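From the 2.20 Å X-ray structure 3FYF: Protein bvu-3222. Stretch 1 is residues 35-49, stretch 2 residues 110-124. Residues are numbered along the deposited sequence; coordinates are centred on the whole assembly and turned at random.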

# COMPACT_ATOMS: atom_id res chain seq x y z
N SER B 35 17.03 6.84 -5.95
CA SER B 35 16.57 6.23 -4.71
C SER B 35 16.78 4.71 -4.69
O SER B 35 17.04 4.13 -3.64
CB SER B 35 15.10 6.55 -4.47
OG SER B 35 14.82 7.90 -4.78
N TYR B 36 16.65 4.09 -5.86
CA TYR B 36 16.88 2.66 -6.05
C TYR B 36 18.31 2.25 -5.71
O TYR B 36 18.52 1.38 -4.88
CB TYR B 36 16.54 2.26 -7.49
CG TYR B 36 16.86 0.84 -7.87
CD1 TYR B 36 16.26 -0.24 -7.21
CD2 TYR B 36 17.73 0.57 -8.93
CE1 TYR B 36 16.54 -1.54 -7.59
CE2 TYR B 36 18.01 -0.74 -9.30
CZ TYR B 36 17.41 -1.78 -8.63
OH TYR B 36 17.69 -3.07 -8.99
N VAL B 37 19.29 2.90 -6.36
CA VAL B 37 20.72 2.65 -6.16
C VAL B 37 21.13 2.89 -4.70
O VAL B 37 21.87 2.08 -4.12
CB VAL B 37 21.58 3.51 -7.15
CG1 VAL B 37 23.07 3.33 -6.91
CG2 VAL B 37 21.23 3.16 -8.60
N GLN B 38 20.61 3.96 -4.11
CA GLN B 38 20.76 4.23 -2.67
C GLN B 38 20.19 3.13 -1.78
O GLN B 38 20.76 2.85 -0.73
CB GLN B 38 20.11 5.57 -2.30
CG GLN B 38 20.92 6.81 -2.69
CD GLN B 38 20.24 8.11 -2.30
OE1 GLN B 38 19.08 8.12 -1.86
NE2 GLN B 38 20.95 9.22 -2.46
N ALA B 39 19.06 2.54 -2.19
CA ALA B 39 18.45 1.44 -1.44
C ALA B 39 19.25 0.14 -1.58
O ALA B 39 19.45 -0.57 -0.59
CB ALA B 39 17.00 1.22 -1.89
N ILE B 40 19.71 -0.15 -2.80
CA ILE B 40 20.59 -1.29 -3.10
C ILE B 40 21.86 -1.23 -2.25
O ILE B 40 22.19 -2.20 -1.56
CB ILE B 40 20.99 -1.31 -4.62
CG1 ILE B 40 19.77 -1.53 -5.51
CG2 ILE B 40 22.07 -2.36 -4.92
CD1 ILE B 40 19.28 -2.94 -5.54
N ASN B 41 22.53 -0.08 -2.28
CA ASN B 41 23.75 0.16 -1.50
C ASN B 41 23.53 0.15 0.01
O ASN B 41 24.41 -0.26 0.76
CB ASN B 41 24.41 1.48 -1.92
CG ASN B 41 24.96 1.43 -3.33
OD1 ASN B 41 25.24 0.36 -3.87
ND2 ASN B 41 25.12 2.60 -3.94
N ALA B 42 22.35 0.58 0.44
CA ALA B 42 21.98 0.51 1.85
C ALA B 42 21.80 -0.94 2.30
O ALA B 42 22.18 -1.29 3.42
CB ALA B 42 20.72 1.30 2.11
N LEU B 43 21.24 -1.76 1.42
CA LEU B 43 21.02 -3.18 1.72
C LEU B 43 22.32 -3.96 1.72
O LEU B 43 22.52 -4.82 2.57
CB LEU B 43 20.04 -3.82 0.72
CG LEU B 43 18.55 -3.48 0.79
CD1 LEU B 43 17.85 -3.99 -0.48
CD2 LEU B 43 17.88 -4.05 2.03
N LYS B 44 23.19 -3.65 0.76
CA LYS B 44 24.52 -4.27 0.62
C LYS B 44 25.38 -3.99 1.84
O LYS B 44 26.03 -4.90 2.37
CB LYS B 44 25.22 -3.76 -0.64
CG LYS B 44 24.74 -4.40 -1.92
CD LYS B 44 25.52 -3.90 -3.12
CE LYS B 44 25.10 -4.63 -4.39
NZ LYS B 44 25.40 -6.09 -4.34
N ASN B 45 25.37 -2.74 2.30
CA ASN B 45 26.18 -2.33 3.45
C ASN B 45 25.53 -2.62 4.81
O ASN B 45 26.13 -2.35 5.86
CB ASN B 45 26.59 -0.86 3.32
CG ASN B 45 27.40 -0.59 2.06
OD1 ASN B 45 27.27 0.47 1.44
ND2 ASN B 45 28.24 -1.55 1.67
N GLY B 46 24.31 -3.16 4.78
CA GLY B 46 23.57 -3.54 5.99
C GLY B 46 23.22 -2.37 6.89
O GLY B 46 23.16 -2.51 8.11
N SER B 47 23.00 -1.21 6.27
CA SER B 47 22.71 0.02 6.99
C SER B 47 21.51 0.70 6.34
O SER B 47 21.67 1.52 5.43
CB SER B 47 23.94 0.94 7.01
OG SER B 47 23.75 2.05 7.87
N PHE B 48 20.32 0.34 6.80
CA PHE B 48 19.07 0.80 6.17
C PHE B 48 17.89 0.86 7.11
O PHE B 48 17.89 0.27 8.20
CB PHE B 48 18.70 -0.08 4.96
CG PHE B 48 18.43 -1.52 5.30
CD1 PHE B 48 17.15 -1.94 5.70
CD2 PHE B 48 19.43 -2.48 5.20
CE1 PHE B 48 16.90 -3.26 6.02
CE2 PHE B 48 19.19 -3.80 5.51
CZ PHE B 48 17.92 -4.19 5.92
N VAL B 49 16.86 1.56 6.66
CA VAL B 49 15.58 1.60 7.36
C VAL B 49 14.45 1.59 6.33
O VAL B 49 14.55 2.23 5.28
CB VAL B 49 15.52 2.80 8.37
CG1 VAL B 49 16.29 3.95 7.83
CG2 VAL B 49 14.09 3.23 8.73
N SER B 110 20.38 -13.13 3.36
CA SER B 110 20.52 -13.41 1.93
C SER B 110 19.93 -12.26 1.10
O SER B 110 18.94 -11.64 1.48
CB SER B 110 19.86 -14.75 1.55
OG SER B 110 18.45 -14.67 1.54
N MET B 111 20.57 -11.99 -0.04
CA MET B 111 20.14 -10.94 -0.96
C MET B 111 20.13 -11.52 -2.37
O MET B 111 21.16 -11.96 -2.88
CB MET B 111 21.09 -9.75 -0.86
CG MET B 111 20.72 -8.53 -1.69
SD MET B 111 21.73 -7.12 -1.17
CE MET B 111 21.33 -5.90 -2.41
N ARG B 112 18.94 -11.53 -2.98
CA ARG B 112 18.75 -12.06 -4.32
C ARG B 112 18.11 -11.00 -5.21
O ARG B 112 17.47 -10.08 -4.72
CB ARG B 112 17.85 -13.30 -4.29
CG ARG B 112 18.42 -14.49 -3.51
CD ARG B 112 17.39 -15.59 -3.38
NE ARG B 112 17.75 -16.58 -2.36
CZ ARG B 112 18.39 -17.72 -2.61
NH1 ARG B 112 18.74 -18.04 -3.85
NH2 ARG B 112 18.67 -18.55 -1.62
N GLN B 113 18.29 -11.14 -6.52
CA GLN B 113 17.77 -10.18 -7.48
C GLN B 113 17.18 -10.93 -8.66
O GLN B 113 17.80 -11.85 -9.19
CB GLN B 113 18.90 -9.24 -7.94
CG GLN B 113 18.47 -8.17 -8.93
CD GLN B 113 19.53 -7.11 -9.20
OE1 GLN B 113 20.31 -6.75 -8.32
NE2 GLN B 113 19.54 -6.59 -10.42
N ASP B 114 15.98 -10.54 -9.09
CA ASP B 114 15.38 -11.14 -10.28
C ASP B 114 15.89 -10.49 -11.57
O ASP B 114 16.82 -9.69 -11.53
CB ASP B 114 13.84 -11.22 -10.19
CG ASP B 114 13.13 -9.87 -10.31
OD1 ASP B 114 13.76 -8.82 -10.57
OD2 ASP B 114 11.89 -9.89 -10.16
N LYS B 115 15.28 -10.83 -12.70
CA LYS B 115 15.73 -10.30 -13.99
C LYS B 115 15.35 -8.82 -14.19
O LYS B 115 15.95 -8.13 -15.02
CB LYS B 115 15.26 -11.18 -15.16
CG LYS B 115 13.78 -11.07 -15.52
CD LYS B 115 13.51 -11.75 -16.86
CE LYS B 115 12.19 -11.29 -17.48
NZ LYS B 115 11.02 -11.99 -16.89
N ASP B 116 14.39 -8.34 -13.41
CA ASP B 116 13.90 -6.97 -13.50
C ASP B 116 14.49 -6.06 -12.42
O ASP B 116 14.05 -4.93 -12.24
CB ASP B 116 12.38 -6.95 -13.43
CG ASP B 116 11.73 -7.57 -14.65
OD1 ASP B 116 11.95 -7.06 -15.77
OD2 ASP B 116 11.00 -8.57 -14.49
N GLY B 117 15.48 -6.58 -11.71
CA GLY B 117 16.13 -5.81 -10.65
C GLY B 117 15.30 -5.63 -9.39
O GLY B 117 15.61 -4.74 -8.60
N ASN B 118 14.27 -6.45 -9.20
CA ASN B 118 13.57 -6.52 -7.91
C ASN B 118 14.43 -7.31 -6.94
O ASN B 118 14.92 -8.39 -7.29
CB ASN B 118 12.20 -7.21 -8.03
CG ASN B 118 11.33 -6.59 -9.09
OD1 ASN B 118 11.10 -5.38 -9.11
ND2 ASN B 118 10.81 -7.43 -9.98
N VAL B 119 14.60 -6.79 -5.73
CA VAL B 119 15.52 -7.38 -4.75
C VAL B 119 14.78 -8.08 -3.62
O VAL B 119 13.84 -7.53 -3.05
CB VAL B 119 16.50 -6.33 -4.20
CG1 VAL B 119 17.46 -6.93 -3.16
CG2 VAL B 119 17.26 -5.70 -5.33
N TYR B 120 15.22 -9.29 -3.30
CA TYR B 120 14.62 -10.10 -2.26
C TYR B 120 15.64 -10.26 -1.13
O TYR B 120 16.60 -11.01 -1.26
CB TYR B 120 14.14 -11.44 -2.84
CG TYR B 120 13.07 -11.24 -3.90
CD1 TYR B 120 11.72 -11.32 -3.58
CD2 TYR B 120 13.41 -10.93 -5.22
CE1 TYR B 120 10.74 -11.12 -4.55
CE2 TYR B 120 12.43 -10.72 -6.19
CZ TYR B 120 11.11 -10.82 -5.85
OH TYR B 120 10.15 -10.61 -6.82
N TYR B 121 15.41 -9.52 -0.05
CA TYR B 121 16.33 -9.44 1.08
C TYR B 121 15.68 -10.09 2.31
O TYR B 121 14.68 -9.58 2.83
CB TYR B 121 16.66 -7.97 1.36
CG TYR B 121 17.80 -7.72 2.31
CD1 TYR B 121 17.58 -7.60 3.68
CD2 TYR B 121 19.10 -7.54 1.84
CE1 TYR B 121 18.63 -7.35 4.56
CE2 TYR B 121 20.16 -7.29 2.71
CZ TYR B 121 19.91 -7.19 4.07
OH TYR B 121 20.94 -6.93 4.95
N ASN B 122 16.26 -11.21 2.75
CA ASN B 122 15.72 -11.98 3.87
C ASN B 122 16.71 -12.05 5.03
O ASN B 122 17.92 -12.08 4.80
CB ASN B 122 15.36 -13.41 3.42
CG ASN B 122 14.18 -13.48 2.46
OD1 ASN B 122 13.88 -14.54 1.90
ND2 ASN B 122 13.49 -12.37 2.26
N TYR B 123 16.20 -12.07 6.26
CA TYR B 123 17.02 -12.19 7.47
C TYR B 123 16.21 -12.51 8.73
O TYR B 123 14.98 -12.43 8.75
CB TYR B 123 17.87 -10.92 7.71
CG TYR B 123 17.09 -9.65 7.95
CD1 TYR B 123 16.63 -8.88 6.88
CD2 TYR B 123 16.82 -9.20 9.24
CE1 TYR B 123 15.93 -7.70 7.08
CE2 TYR B 123 16.11 -8.02 9.45
CZ TYR B 123 15.67 -7.28 8.37
OH TYR B 123 14.96 -6.11 8.56
N GLY B 124 16.93 -12.89 9.79
CA GLY B 124 16.33 -13.15 11.10
C GLY B 124 16.77 -12.11 12.12
O GLY B 124 17.81 -11.46 11.96
O HOH W 1 23.40 -6.82 4.20

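A helix, residues 35-44, packs against two antiparallel strands, 110-113 and 119-124, joined by a tight turn. Its axis runs at 28° to the second strand, roughly alongside it, and lies about 10.9 Å away, a spacing that side chains fill. The contact buries 445 Å² in total and is mostly apolar, with a single direct hydrogen bond.

The apolar contacts come mainly from one side of the helix. Ile40 and Leu43 meet Val119 and Met111, whose CA-to-CB bonds point toward the helix, as expected for alternate strand residues. Ile40 starts sideways, but its m, m rotamer carries its end inward until CD1 lies 3.4 Å from Val119 CG2. Leu43 points directly at the strands; its CD1 rests 4.0 Å from Val119 CG1. A beta-branched valine suits a strand and offers two methyls here, one to each helix residue. Met111, with all three chi angles t, is fully extended and reaches across to the helix. Its terminal CE lies 4.0 Å from Leu43 CB and 3.8 Å from Lys44 CG, so a long, unbranched side chain covers the border of the apolar patch. Lys44 points away from the strands, yet the aliphatic part of its chain still packs against the methionine methyl while its amino group remains free to meet solvent.

Aromatic contacts continue the packing beyond Val119. Leu43 CD2 sits over one face of the Tyr121 ring, 3.7 Å from the ring centroid of Tyr121 and only 14° off the normal, a CH-pi contact. Phe48, in the strand after the helix, completes the cluster: its ring presents an edge to the face of Tyr121 in an offset edge-to-face pair, with centroids 5.2 Å apart and planes at 88°. Phe48 CZ also comes within 4.2 Å of Tyr123 CE1. Flat, broad side chains suit this buried region because they can pack closely by face and by edge.

The polar contacts lie at two places. Tyr36, with chi1 t, extends toward the turn, and its OH donates a hydrogen bond to Gly117 O, 2.7 Å away, at the edge of its ring. Gly117 closes a type I turn begun at Asp114; its positive phi favours glycine, and a CB on it would lie 2.8 Å from Tyr36 OH, a clash. Asp114 braces the turn, its OD1 accepting from Asp116 N at 2.9 Å and from Asn118 N at 2.8 Å. At the other end of the helix, water 1 bridges the stretches: it donates to Leu43 O at 2.7 Å and is hydrogen-bonded to Tyr121 OH at 2.6 Å. Tyrosine thus combines an aromatic face for leucine with a hydroxyl that reaches the water. Nearby, Gly46 leaves the helix with positive phi in a Schellman motif, a conformation glycine adopts easily, and the chain then turns to bring Phe48 into the cluster.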